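Local structure of DNA translocase coupling protein (Clostridium perfringens, 6O1X) at residues A92-Y97 / K324-F329; H131-G136 / N292-R297; V231-L236 / L274-Q279. The protein probably couples ATP binding and hydrolysis to the movement of plasmid DNA during conjugation, as a membrane-anchored DNA translocase of the FtsK/SpoIIIE family. All coordinates share one frame; numbering follows the deposited sequence.

In the fold
All three contacts reach one mixed beta-sheet of the P-loop NTPase domain, and the nucleotide analogue AGS lies at the C-terminal ends of its parallel strands. Interactions 2 and 3 are neighbours, their centres about 9 Å apart: Ser134 N lies 2.8 Å from Ile276 O, a probable hydrogen bond joining strands 131-135 and 272-278. Interaction 1 is farther off, about 19 Å from interaction 2 between centres, yet Phe329 CE1 packs 3.7 Å from Val296 CG1 where strands 326-331 and 296-299 run side by side. Around the nucleotide the work is divided: interaction 1 meets the adenine, interaction 2 leads into the Walker A loop at Gly136, and interaction 3 brings the side chain of Gln279 to about 4 Å from AGS, nearest atoms.

Interaction 1 (A92-Y97 / K324-F329); sequences AKIPKY and KGRFLF. With AGS (phosphothiophosphoric acid-adenylate ester), chain E.
Arg326 reaches across to the loop 92-97 through a chain bent at chi2 and chi3. From CB, CG leaves anti to the backbone N (chi1 -162°), and the two bends then carry the guanidinium to the loop. CD lies 3.8 Å from Ile94 CD1. Beyond it, Ile94 CG1 and CD1 lie over one face of the guanidinium at CZ and NH1, with NH1 3.3 Å from Ile94 CD1, so that aliphatic carbon covers one face of the flat cation while its N-H groups remain available around the rim. NE and NH1 are hydrogen-bonded to the side-chain oxygens of Gln339 and Gln337 respectively, which fixes the rotation of the group. NH2, at the tip, makes a weak hydrogen bond to Pro95 O at 3.1 Å, bent to 126°, and Lys96 CA meets the edge of the guanidinium.

Beside this arginine, the same two segments border the adenine. Gly325, with no side chain, lets its CA approach AGS C6 at 3.6 Å, and Tyr97 CD1 lies 3.7 Å from AGS C2. The loop meets the first residues of strand 326-331, which is paired with strand 334-340 on one side and strand 296-299 on the other.

Interaction 2 (H131-G136 / N292-R297); sequences HILSAG and NNVPVR
Ile132 pairs with Val296, and Leu133 with Arg297, in a short parallel beta-ladder within the central sheet of a P-loop NTPase, on the strand that runs into the Walker A loop at Gly136. Val296 N gives a weak hydrogen bond to His131 O (3.3 Å), and Val296 O in turn accepts a firmer one from Leu133 N at 2.9 Å. Leu133 also has a backbone hydrogen bond with Ile298, and its O receives an additional CA-H...O contact from Arg297. The other edge of strand 131-135 is satisfied by strand 272-278, through backbone bonds from Ile132 and Ser134.

The imidazole of His131 is well suited to the end of the ladder because both its nitrogens find partners: ND1 is bonded to Leu274 N, and NE2 more weakly to Ala264 O. Its CD2 presents the ring edge to Asn293 O. Beta-branched residues suit the extended backbone, and Ile132 and Val296 lie side by side on one face of the sheet, CG2 to CG1 3.9 Å. On the other face, Leu133 CB rests 3.5 Å from Val294 CG2.

Arg297 folds back on its own segment, while NH1 is bonded to Val311 O at helix 305-312. Val294 O is gripped twice: NE donates at 3.1 Å, nearly in line with the carbonyl and close to the guanidinium plane, and NH2 adds a weak bond at 3.3 Å.

Interaction 3 (V231-L236 / L274-Q279); sequences VVIDEL and LCIGVQ
Ile233 and Ile276 lie side by side at the apolar centre, pointing the same way, with Ile233 CD1 3.8 Å from Ile276 CG1. With CG1 anti to the carbonyl carbon (chi1 -51°), Ile276 leaves its other branch, CG2, to meet Leu236 CB at 3.5 Å; Leu236 crosses it obliquely and also touches Val278 CG2. Val231 and Leu274 extend this layer at the start of the strands. Val232 and Cys275 face the other way, where Cys275 touches Leu146 and Ile149 of helix 142-155; its small, apolar side chain suits this buried interface.

The backbones that carry them belong to the RecA-like core and run parallel, their axes 9° apart. Cys275 N donates to Val231 O, Cys275 O accepts from Ile233 N, and Gly277 N binds Ile233 O at 2.7 Å. Past the end of strand 229-233, Leu236 N still bonds to Gly277 O. Lacking a side chain, Gly277 lets its CA lie 3.4 Å from Asp234 O.

At the polar edge Glu235, bent at chi2, crosses Val278 at about a right angle. OE1 takes a weak bond from Gln279 N (2.9 Å, 127°), while a water donates to OE2 at 2.7 Å and accepts from that same N. OE2 also caps Ala237 N at the turn into helix 237-240. The apolar pair thus puts Asp234 and Glu235 at its C-terminal end; with Asp234 OD1 weakly bonded to Ser143 and Gln279 OE1 weakly bonded to Thr138, this chemistry is consistent with a Walker B site beside the Walker A loop.

Interaction 1 (A92-Y97 / K324-F329)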
loop_
_atom_site.group_PDB
_atom_site.type_symbol
_atom_site.label_atom_id
_atom_site.label_comp_id
_atom_site.label_asym_id
_atom_site.label_seq_id
_atom_site.Cartn_x
_atom_site.Cartn_y
_atom_site.Cartn_z
ATOM N N ALA A 92 4.735 -5.065 20.160
ATOM C CA ALA A 92 4.501 -5.037 18.717
ATOM C C ALA A 92 5.077 -3.733 18.190
ATOM O O ALA A 92 4.338 -2.815 17.805
ATOM C CB ALA A 92 3.007 -5.134 18.423
ATOM N N LYS A 93 6.412 -3.627 18.234
ATOM C CA LYS A 93 7.074 -2.405 17.794
ATOM C C LYS A 93 7.381 -2.372 16.266
ATOM O O LYS A 93 7.871 -3.337 15.660
ATOM C CB LYS A 93 8.324 -2.064 18.641
ATOM C CG LYS A 93 9.371 -3.179 18.770
ATOM C CD LYS A 93 10.538 -2.768 19.682
ATOM C CE LYS A 93 11.545 -3.886 19.868
ATOM N NZ LYS A 93 12.695 -3.481 20.726
ATOM N N ILE A 94 6.994 -1.237 15.675
ATOM C CA ILE A 94 7.217 -0.771 14.320
ATOM C C ILE A 94 7.533 0.715 14.443
ATOM O O ILE A 94 6.857 1.407 15.213
ATOM C CB ILE A 94 6.079 -1.058 13.294
ATOM C CG1 ILE A 94 4.670 -0.831 13.859
ATOM C CG2 ILE A 94 6.228 -2.445 12.741
ATOM C CD1 ILE A 94 3.487 -1.278 12.853
ATOM N N PRO A 95 8.568 1.222 13.738
ATOM C CA PRO A 95 8.897 2.655 13.853
ATOM C C PRO A 95 7.742 3.560 13.443
ATOM O O PRO A 95 6.840 3.120 12.722
ATOM C CB PRO A 95 10.085 2.835 12.903
ATOM C CG PRO A 95 10.595 1.476 12.628
ATOM C CD PRO A 95 9.464 0.528 12.791
ATOM N N LYS A 96 7.746 4.807 13.939
ATOM C CA LYS A 96 6.736 5.813 13.588
ATOM C C LYS A 96 7.334 6.707 12.474
ATOM O O LYS A 96 6.640 7.529 11.868
ATOM C CB LYS A 96 6.333 6.657 14.819
ATOM C CG LYS A 96 5.933 5.843 16.055
ATOM C CD LYS A 96 6.800 6.168 17.263
ATOM C CE LYS A 96 8.053 5.322 17.331
ATOM N NZ LYS A 96 8.946 5.753 18.439
ATOM N N TYR A 97 8.633 6.522 12.214
ATOM C CA TYR A 97 9.396 7.230 11.198
ATOM C C TYR A 97 10.552 6.342 10.728
ATOM O O TYR A 97 11.353 5.860 11.523
ATOM C CB TYR A 97 9.897 8.598 11.703
ATOM C CG TYR A 97 10.585 9.410 10.628
ATOM C CD1 TYR A 97 9.876 9.892 9.532
ATOM C CD2 TYR A 97 11.944 9.695 10.704
ATOM C CE1 TYR A 97 10.505 10.623 8.528
ATOM C CE2 TYR A 97 12.583 10.430 9.709
ATOM C CZ TYR A 97 11.861 10.879 8.614
ATOM O OH TYR A 97 12.467 11.614 7.626
ATOM N N LYS A 324 1.704 9.031 10.370
ATOM C CA LYS A 324 2.017 9.249 8.952
ATOM C C LYS A 324 3.063 8.243 8.472
ATOM O O LYS A 324 4.086 8.045 9.138
ATOM C CB LYS A 324 2.416 10.704 8.649
ATOM C CG LYS A 324 1.244 11.706 8.790
ATOM C CD LYS A 324 0.146 11.554 7.706
ATOM C CE LYS A 324 -1.226 12.050 8.120
ATOM N NZ LYS A 324 -1.900 11.132 9.083
ATOM N N GLY A 325 2.737 7.571 7.375
ATOM C CA GLY A 325 3.567 6.545 6.756
ATOM C C GLY A 325 3.163 5.138 7.156
ATOM O O GLY A 325 3.788 4.177 6.717
ATOM N N ARG A 326 2.136 5.004 8.026
ATOM C CA ARG A 326 1.648 3.706 8.479
ATOM C C ARG A 326 0.590 3.187 7.533
ATOM O O ARG A 326 -0.416 3.852 7.288
ATOM C CB ARG A 326 1.143 3.737 9.920
ATOM C CG ARG A 326 1.037 2.344 10.545
ATOM C CD ARG A 326 2.390 1.692 10.804
ATOM N NE ARG A 326 3.227 2.458 11.732
ATOM C CZ ARG A 326 3.130 2.396 13.058
ATOM N NH1 ARG A 326 2.218 1.618 13.629
ATOM N NH2 ARG A 326 3.923 3.135 13.824
ATOM N N PHE A 327 0.824 1.988 7.011
ATOM C CA PHE A 327 -0.025 1.387 6.002
ATOM C C PHE A 327 -0.317 -0.054 6.276
ATOM O O PHE A 327 0.333 -0.699 7.111
ATOM C CB PHE A 327 0.671 1.483 4.597
ATOM C CG PHE A 327 0.670 2.856 3.957
ATOM C CD1 PHE A 327 1.636 3.799 4.291
ATOM C CD2 PHE A 327 -0.257 3.181 2.982
ATOM C CE1 PHE A 327 1.612 5.080 3.731
ATOM C CE2 PHE A 327 -0.282 4.455 2.416
ATOM C CZ PHE A 327 0.649 5.404 2.800
ATOM N N LEU A 328 -1.269 -0.580 5.495
ATOM C CA LEU A 328 -1.584 -1.986 5.471
ATOM C C LEU A 328 -1.087 -2.568 4.139
ATOM O O LEU A 328 -1.132 -1.905 3.083
ATOM C CB LEU A 328 -3.085 -2.216 5.651
ATOM C CG LEU A 328 -3.677 -1.986 7.055
ATOM C CD1 LEU A 328 -5.153 -2.342 7.047
ATOM C CD2 LEU A 328 -3.010 -2.843 8.107
ATOM N N PHE A 329 -0.617 -3.806 4.202
ATOM C CA PHE A 329 -0.098 -4.559 3.072
ATOM C C PHE A 329 -0.907 -5.795 2.899
ATOM O O PHE A 329 -0.992 -6.599 3.820
ATOM C CB PHE A 329 1.373 -4.951 3.291
ATOM C CG PHE A 329 1.948 -5.835 2.202
ATOM C CD1 PHE A 329 2.344 -5.294 0.977
ATOM C CD2 PHE A 329 2.111 -7.206 2.406
ATOM C CE1 PHE A 329 2.881 -6.115 -0.028
ATOM C CE2 PHE A 329 2.674 -8.015 1.410
ATOM C CZ PHE A 329 3.042 -7.468 0.196
HETATM P PG AGS E . -0.380 12.095 -1.362
HETATM S S1G AGS E . -0.509 13.914 -0.811
HETATM O O2G AGS E . -0.501 11.891 -2.932
HETATM O O3G AGS E . -1.390 10.992 -0.890
HETATM P PB AGS E . 2.552 11.878 -1.231
HETATM O O1B AGS E . 2.772 12.731 -2.429
HETATM O O2B AGS E . 3.240 10.553 -1.274
HETATM O O3B AGS E . 1.025 11.538 -0.929
HETATM P PA AGS E . 3.617 13.993 0.566
HETATM O O1A AGS E . 5.042 13.852 0.939
HETATM O O2A AGS E . 3.247 15.018 -0.519
HETATM O O3A AGS E . 3.008 12.591 0.120
HETATM O "O5'" AGS E . 2.802 14.415 1.865
HETATM C "C5'" AGS E . 2.615 13.486 2.948
HETATM C "C4'" AGS E . 3.085 14.055 4.268
HETATM O "O4'" AGS E . 3.346 12.974 5.187
HETATM C "C3'" AGS E . 4.355 14.908 4.278
HETATM O "O3'" AGS E . 4.300 15.941 5.261
HETATM C "C2'" AGS E . 5.465 13.878 4.531
HETATM O "O2'" AGS E . 6.551 14.403 5.290
HETATM C "C1'" AGS E . 4.743 12.782 5.334
HETATM N N9 AGS E . 5.068 11.419 4.923
HETATM C C8 AGS E . 4.738 10.793 3.747
HETATM N N7 AGS E . 5.130 9.545 3.676
HETATM C C5 AGS E . 5.779 9.335 4.884
HETATM C C6 AGS E . 6.483 8.229 5.410
HETATM N N6 AGS E . 6.653 7.076 4.758
HETATM N N1 AGS E . 7.047 8.364 6.634
HETATM C C2 AGS E . 6.916 9.528 7.282
HETATM N N3 AGS E . 6.286 10.639 6.884
HETATM C C4 AGS E . 5.741 10.481 5.667
#

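Interaction 2 (H131-G136 / N292-R297)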
loop_
_atom_site.group_PDB
_atom_site.type_symbol
_atom_site.label_atom_id
_atom_site.label_comp_id
_atom_site.label_asym_id
_atom_site.label_seq_id
_atom_site.Cartn_x
_atom_site.Cartn_y
_atom_site.Cartn_z
ATOM N N HIS A 131 1.833 -6.533 -10.120
ATOM C CA HIS A 131 1.219 -5.191 -10.056
ATOM C C HIS A 131 0.903 -4.818 -8.644
ATOM O O HIS A 131 0.599 -5.681 -7.819
ATOM C CB HIS A 131 -0.057 -5.089 -10.946
ATOM C CG HIS A 131 0.101 -5.704 -12.305
ATOM N ND1 HIS A 131 1.015 -5.204 -13.223
ATOM C CD2 HIS A 131 -0.485 -6.806 -12.826
ATOM C CE1 HIS A 131 0.950 -6.011 -14.268
ATOM N NE2 HIS A 131 0.040 -6.973 -14.084
ATOM N N ILE A 132 0.982 -3.520 -8.368
ATOM C CA ILE A 132 0.799 -2.935 -7.048
ATOM C C ILE A 132 -0.202 -1.825 -7.167
ATOM O O ILE A 132 -0.134 -1.022 -8.114
ATOM C CB ILE A 132 2.164 -2.380 -6.500
ATOM C CG1 ILE A 132 3.251 -3.484 -6.405
ATOM C CG2 ILE A 132 1.962 -1.665 -5.144
ATOM C CD1 ILE A 132 4.678 -2.980 -6.326
ATOM N N LEU A 133 -1.108 -1.770 -6.175
ATOM C CA LEU A 133 -2.146 -0.765 -6.021
ATOM C C LEU A 133 -1.865 -0.106 -4.678
ATOM O O LEU A 133 -1.709 -0.800 -3.663
ATOM C CB LEU A 133 -3.523 -1.450 -6.028
ATOM C CG LEU A 133 -4.828 -0.632 -6.188
ATOM C CD1 LEU A 133 -5.451 -0.312 -4.851
ATOM C CD2 LEU A 133 -4.672 0.591 -7.114
ATOM N N SER A 134 -1.705 1.223 -4.692
ATOM C CA SER A 134 -1.444 1.997 -3.502
ATOM C C SER A 134 -2.619 2.971 -3.262
ATOM O O SER A 134 -2.864 3.877 -4.056
ATOM C CB SER A 134 -0.095 2.715 -3.601
ATOM O OG SER A 134 0.298 3.213 -2.331
ATOM N N ALA A 135 -3.363 2.749 -2.188
ATOM C CA ALA A 135 -4.515 3.574 -1.855
ATOM C C ALA A 135 -4.284 4.381 -0.628
ATOM O O ALA A 135 -3.782 3.876 0.384
ATOM C CB ALA A 135 -5.751 2.711 -1.686
ATOM N N GLY A 136 -4.667 5.636 -0.714
ATOM C CA GLY A 136 -4.544 6.557 0.402
ATOM C C GLY A 136 -5.021 7.937 0.033
ATOM O O GLY A 136 -4.829 8.378 -1.106
ATOM N N ASN A 292 -9.080 -8.043 -9.476
ATOM C CA ASN A 292 -8.765 -9.435 -9.760
ATOM C C ASN A 292 -7.385 -9.644 -10.361
ATOM O O ASN A 292 -6.863 -10.757 -10.270
ATOM C CB ASN A 292 -9.848 -10.089 -10.628
ATOM C CG ASN A 292 -11.175 -10.251 -9.906
ATOM O OD1 ASN A 292 -11.259 -10.308 -8.664
ATOM N ND2 ASN A 292 -12.247 -10.309 -10.674
ATOM N N ASN A 293 -6.775 -8.589 -10.936
ATOM C CA ASN A 293 -5.485 -8.746 -11.587
ATOM C C ASN A 293 -4.325 -7.978 -10.962
ATOM O O ASN A 293 -3.196 -8.147 -11.410
ATOM C CB ASN A 293 -5.610 -8.448 -13.056
ATOM C CG ASN A 293 -6.343 -9.569 -13.741
ATOM O OD1 ASN A 293 -7.527 -9.458 -14.074
ATOM N ND2 ASN A 293 -5.670 -10.690 -13.903
ATOM N N VAL A 294 -4.565 -7.195 -9.921
ATOM C CA VAL A 294 -3.446 -6.555 -9.264
ATOM C C VAL A 294 -3.394 -7.144 -7.839
ATOM O O VAL A 294 -4.284 -6.925 -7.019
ATOM C CB VAL A 294 -3.320 -5.020 -9.416
ATOM C CG1 VAL A 294 -4.311 -4.426 -10.426
ATOM C CG2 VAL A 294 -3.223 -4.258 -8.113
ATOM N N PRO A 295 -2.461 -8.103 -7.651
ATOM C CA PRO A 295 -2.402 -8.839 -6.376
ATOM C C PRO A 295 -2.012 -8.031 -5.149
ATOM O O PRO A 295 -2.525 -8.313 -4.074
ATOM C CB PRO A 295 -1.364 -9.919 -6.663
ATOM C CG PRO A 295 -0.434 -9.286 -7.677
ATOM C CD PRO A 295 -1.394 -8.554 -8.581
ATOM N N VAL A 296 -1.095 -7.052 -5.285
ATOM C CA VAL A 296 -0.611 -6.279 -4.145
ATOM C C VAL A 296 -1.461 -5.039 -3.899
ATOM O O VAL A 296 -1.766 -4.266 -4.817
ATOM C CB VAL A 296 0.909 -5.960 -4.265
ATOM C CG1 VAL A 296 1.380 -4.988 -3.173
ATOM C CG2 VAL A 296 1.755 -7.241 -4.262
ATOM N N ARG A 297 -1.861 -4.874 -2.637
ATOM C CA ARG A 297 -2.625 -3.721 -2.160
ATOM C C ARG A 297 -1.913 -3.118 -0.970
ATOM O O ARG A 297 -1.618 -3.809 0.006
ATOM C CB ARG A 297 -4.061 -4.080 -1.740
ATOM C CG ARG A 297 -4.734 -5.095 -2.619
ATOM C CD ARG A 297 -5.430 -4.512 -3.830
ATOM N NE ARG A 297 -5.836 -5.611 -4.698
ATOM C CZ ARG A 297 -6.744 -6.528 -4.377
ATOM N NH1 ARG A 297 -7.420 -6.436 -3.233
ATOM N NH2 ARG A 297 -6.991 -7.536 -5.198
#

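Interaction 3 (V231-L236 / L274-Q279)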
loop_
_atom_site.group_PDB
_atom_site.type_symbol
_atom_site.label_atom_id
_atom_site.label_comp_id
_atom_site.label_asym_id
_atom_site.label_seq_id
_atom_site.Cartn_x
_atom_site.Cartn_y
_atom_site.Cartn_z
ATOM N N VAL A 231 5.632 1.065 -15.016
ATOM C CA VAL A 231 4.596 2.067 -15.334
ATOM C C VAL A 231 3.930 2.587 -14.046
ATOM O O VAL A 231 3.224 1.844 -13.352
ATOM C CB VAL A 231 3.535 1.528 -16.338
ATOM C CG1 VAL A 231 2.702 2.680 -16.913
ATOM C CG2 VAL A 231 4.191 0.709 -17.443
ATOM N N VAL A 232 4.141 3.862 -13.744
ATOM C CA VAL A 232 3.587 4.444 -12.535
ATOM C C VAL A 232 2.411 5.306 -12.918
ATOM O O VAL A 232 2.577 6.302 -13.608
ATOM C CB VAL A 232 4.640 5.214 -11.667
ATOM C CG1 VAL A 232 4.019 5.679 -10.355
ATOM C CG2 VAL A 232 5.867 4.367 -11.384
ATOM N N ILE A 233 1.226 4.911 -12.499
ATOM C CA ILE A 233 -0.005 5.652 -12.736
ATOM C C ILE A 233 -0.267 6.363 -11.437
ATOM O O ILE A 233 -0.563 5.713 -10.436
ATOM C CB ILE A 233 -1.172 4.717 -13.140
ATOM C CG1 ILE A 233 -0.788 3.934 -14.427
ATOM C CG2 ILE A 233 -2.506 5.524 -13.309
ATOM C CD1 ILE A 233 -1.585 2.704 -14.708
ATOM N N ASP A 234 -0.091 7.683 -11.425
ATOM C CA ASP A 234 -0.260 8.477 -10.227
ATOM C C ASP A 234 -1.694 8.449 -9.697
ATOM O O ASP A 234 -1.887 8.349 -8.481
ATOM C CB ASP A 234 0.229 9.926 -10.452
ATOM C CG ASP A 234 0.244 10.726 -9.160
ATOM O OD1 ASP A 234 1.054 10.381 -8.256
ATOM O OD2 ASP A 234 -0.582 11.674 -9.033
ATOM N N GLU A 235 -2.691 8.545 -10.584
ATOM C CA GLU A 235 -4.084 8.523 -10.148
ATOM C C GLU A 235 -4.956 7.740 -11.093
ATOM O O GLU A 235 -5.244 8.190 -12.218
ATOM C CB GLU A 235 -4.642 9.956 -9.880
ATOM C CG GLU A 235 -6.114 9.972 -9.445
ATOM C CD GLU A 235 -6.525 9.064 -8.294
ATOM O OE1 GLU A 235 -5.981 9.222 -7.178
ATOM O OE2 GLU A 235 -7.384 8.181 -8.512
ATOM N N LEU A 236 -5.410 6.578 -10.617
ATOM C CA LEU A 236 -6.250 5.670 -11.389
ATOM C C LEU A 236 -7.544 6.332 -11.879
ATOM O O LEU A 236 -7.965 6.046 -13.017
ATOM C CB LEU A 236 -6.567 4.387 -10.589
ATOM C CG LEU A 236 -7.253 3.242 -11.365
ATOM C CD1 LEU A 236 -6.523 2.911 -12.695
ATOM C CD2 LEU A 236 -7.523 2.025 -10.462
ATOM N N LEU A 274 2.816 -2.589 -13.347
ATOM C CA LEU A 274 1.936 -1.449 -13.131
ATOM C C LEU A 274 1.899 -1.114 -11.659
ATOM O O LEU A 274 1.579 -1.969 -10.832
ATOM C CB LEU A 274 0.496 -1.764 -13.593
ATOM C CG LEU A 274 0.230 -2.163 -15.064
ATOM C CD1 LEU A 274 -1.239 -2.341 -15.282
ATOM C CD2 LEU A 274 0.678 -1.078 -16.033
ATOM N N CYS A 275 2.216 0.139 -11.339
ATOM C CA CYS A 275 2.140 0.677 -9.996
ATOM C C CYS A 275 1.142 1.782 -10.044
ATOM O O CYS A 275 1.388 2.825 -10.633
ATOM C CB CYS A 275 3.504 1.131 -9.495
ATOM S SG CYS A 275 4.670 -0.239 -9.302
ATOM N N ILE A 276 -0.035 1.504 -9.499
ATOM C CA ILE A 276 -1.183 2.397 -9.566
ATOM C C ILE A 276 -1.504 3.095 -8.264
ATOM O O ILE A 276 -1.637 2.434 -7.235
ATOM C CB ILE A 276 -2.391 1.588 -10.100
ATOM C CG1 ILE A 276 -2.029 0.832 -11.415
ATOM C CG2 ILE A 276 -3.589 2.514 -10.334
ATOM C CD1 ILE A 276 -2.876 -0.457 -11.737
ATOM N N GLY A 277 -1.663 4.421 -8.327
ATOM C CA GLY A 277 -2.071 5.240 -7.190
ATOM C C GLY A 277 -3.565 5.510 -7.204
ATOM O O GLY A 277 -4.143 5.709 -8.278
ATOM N N VAL A 278 -4.226 5.457 -6.030
ATOM C CA VAL A 278 -5.655 5.805 -5.884
ATOM C C VAL A 278 -5.824 6.651 -4.622
ATOM O O VAL A 278 -5.343 6.266 -3.556
ATOM C CB VAL A 278 -6.703 4.640 -5.868
ATOM C CG1 VAL A 278 -8.114 5.173 -6.163
ATOM C CG2 VAL A 278 -6.361 3.546 -6.841
ATOM N N GLN A 279 -6.556 7.761 -4.726
ATOM C CA GLN A 279 -6.830 8.632 -3.580
ATOM C C GLN A 279 -8.181 8.307 -2.955
ATOM O O GLN A 279 -8.291 8.198 -1.734
ATOM C CB GLN A 279 -6.789 10.086 -4.016
ATOM C CG GLN A 279 -6.497 11.060 -2.893
ATOM C CD GLN A 279 -5.871 12.318 -3.447
ATOM O OE1 GLN A 279 -4.641 12.541 -3.363
ATOM N NE2 GLN A 279 -6.710 13.158 -4.041
HETATM O O HOH W 1 -9.121 8.516 -6.512
#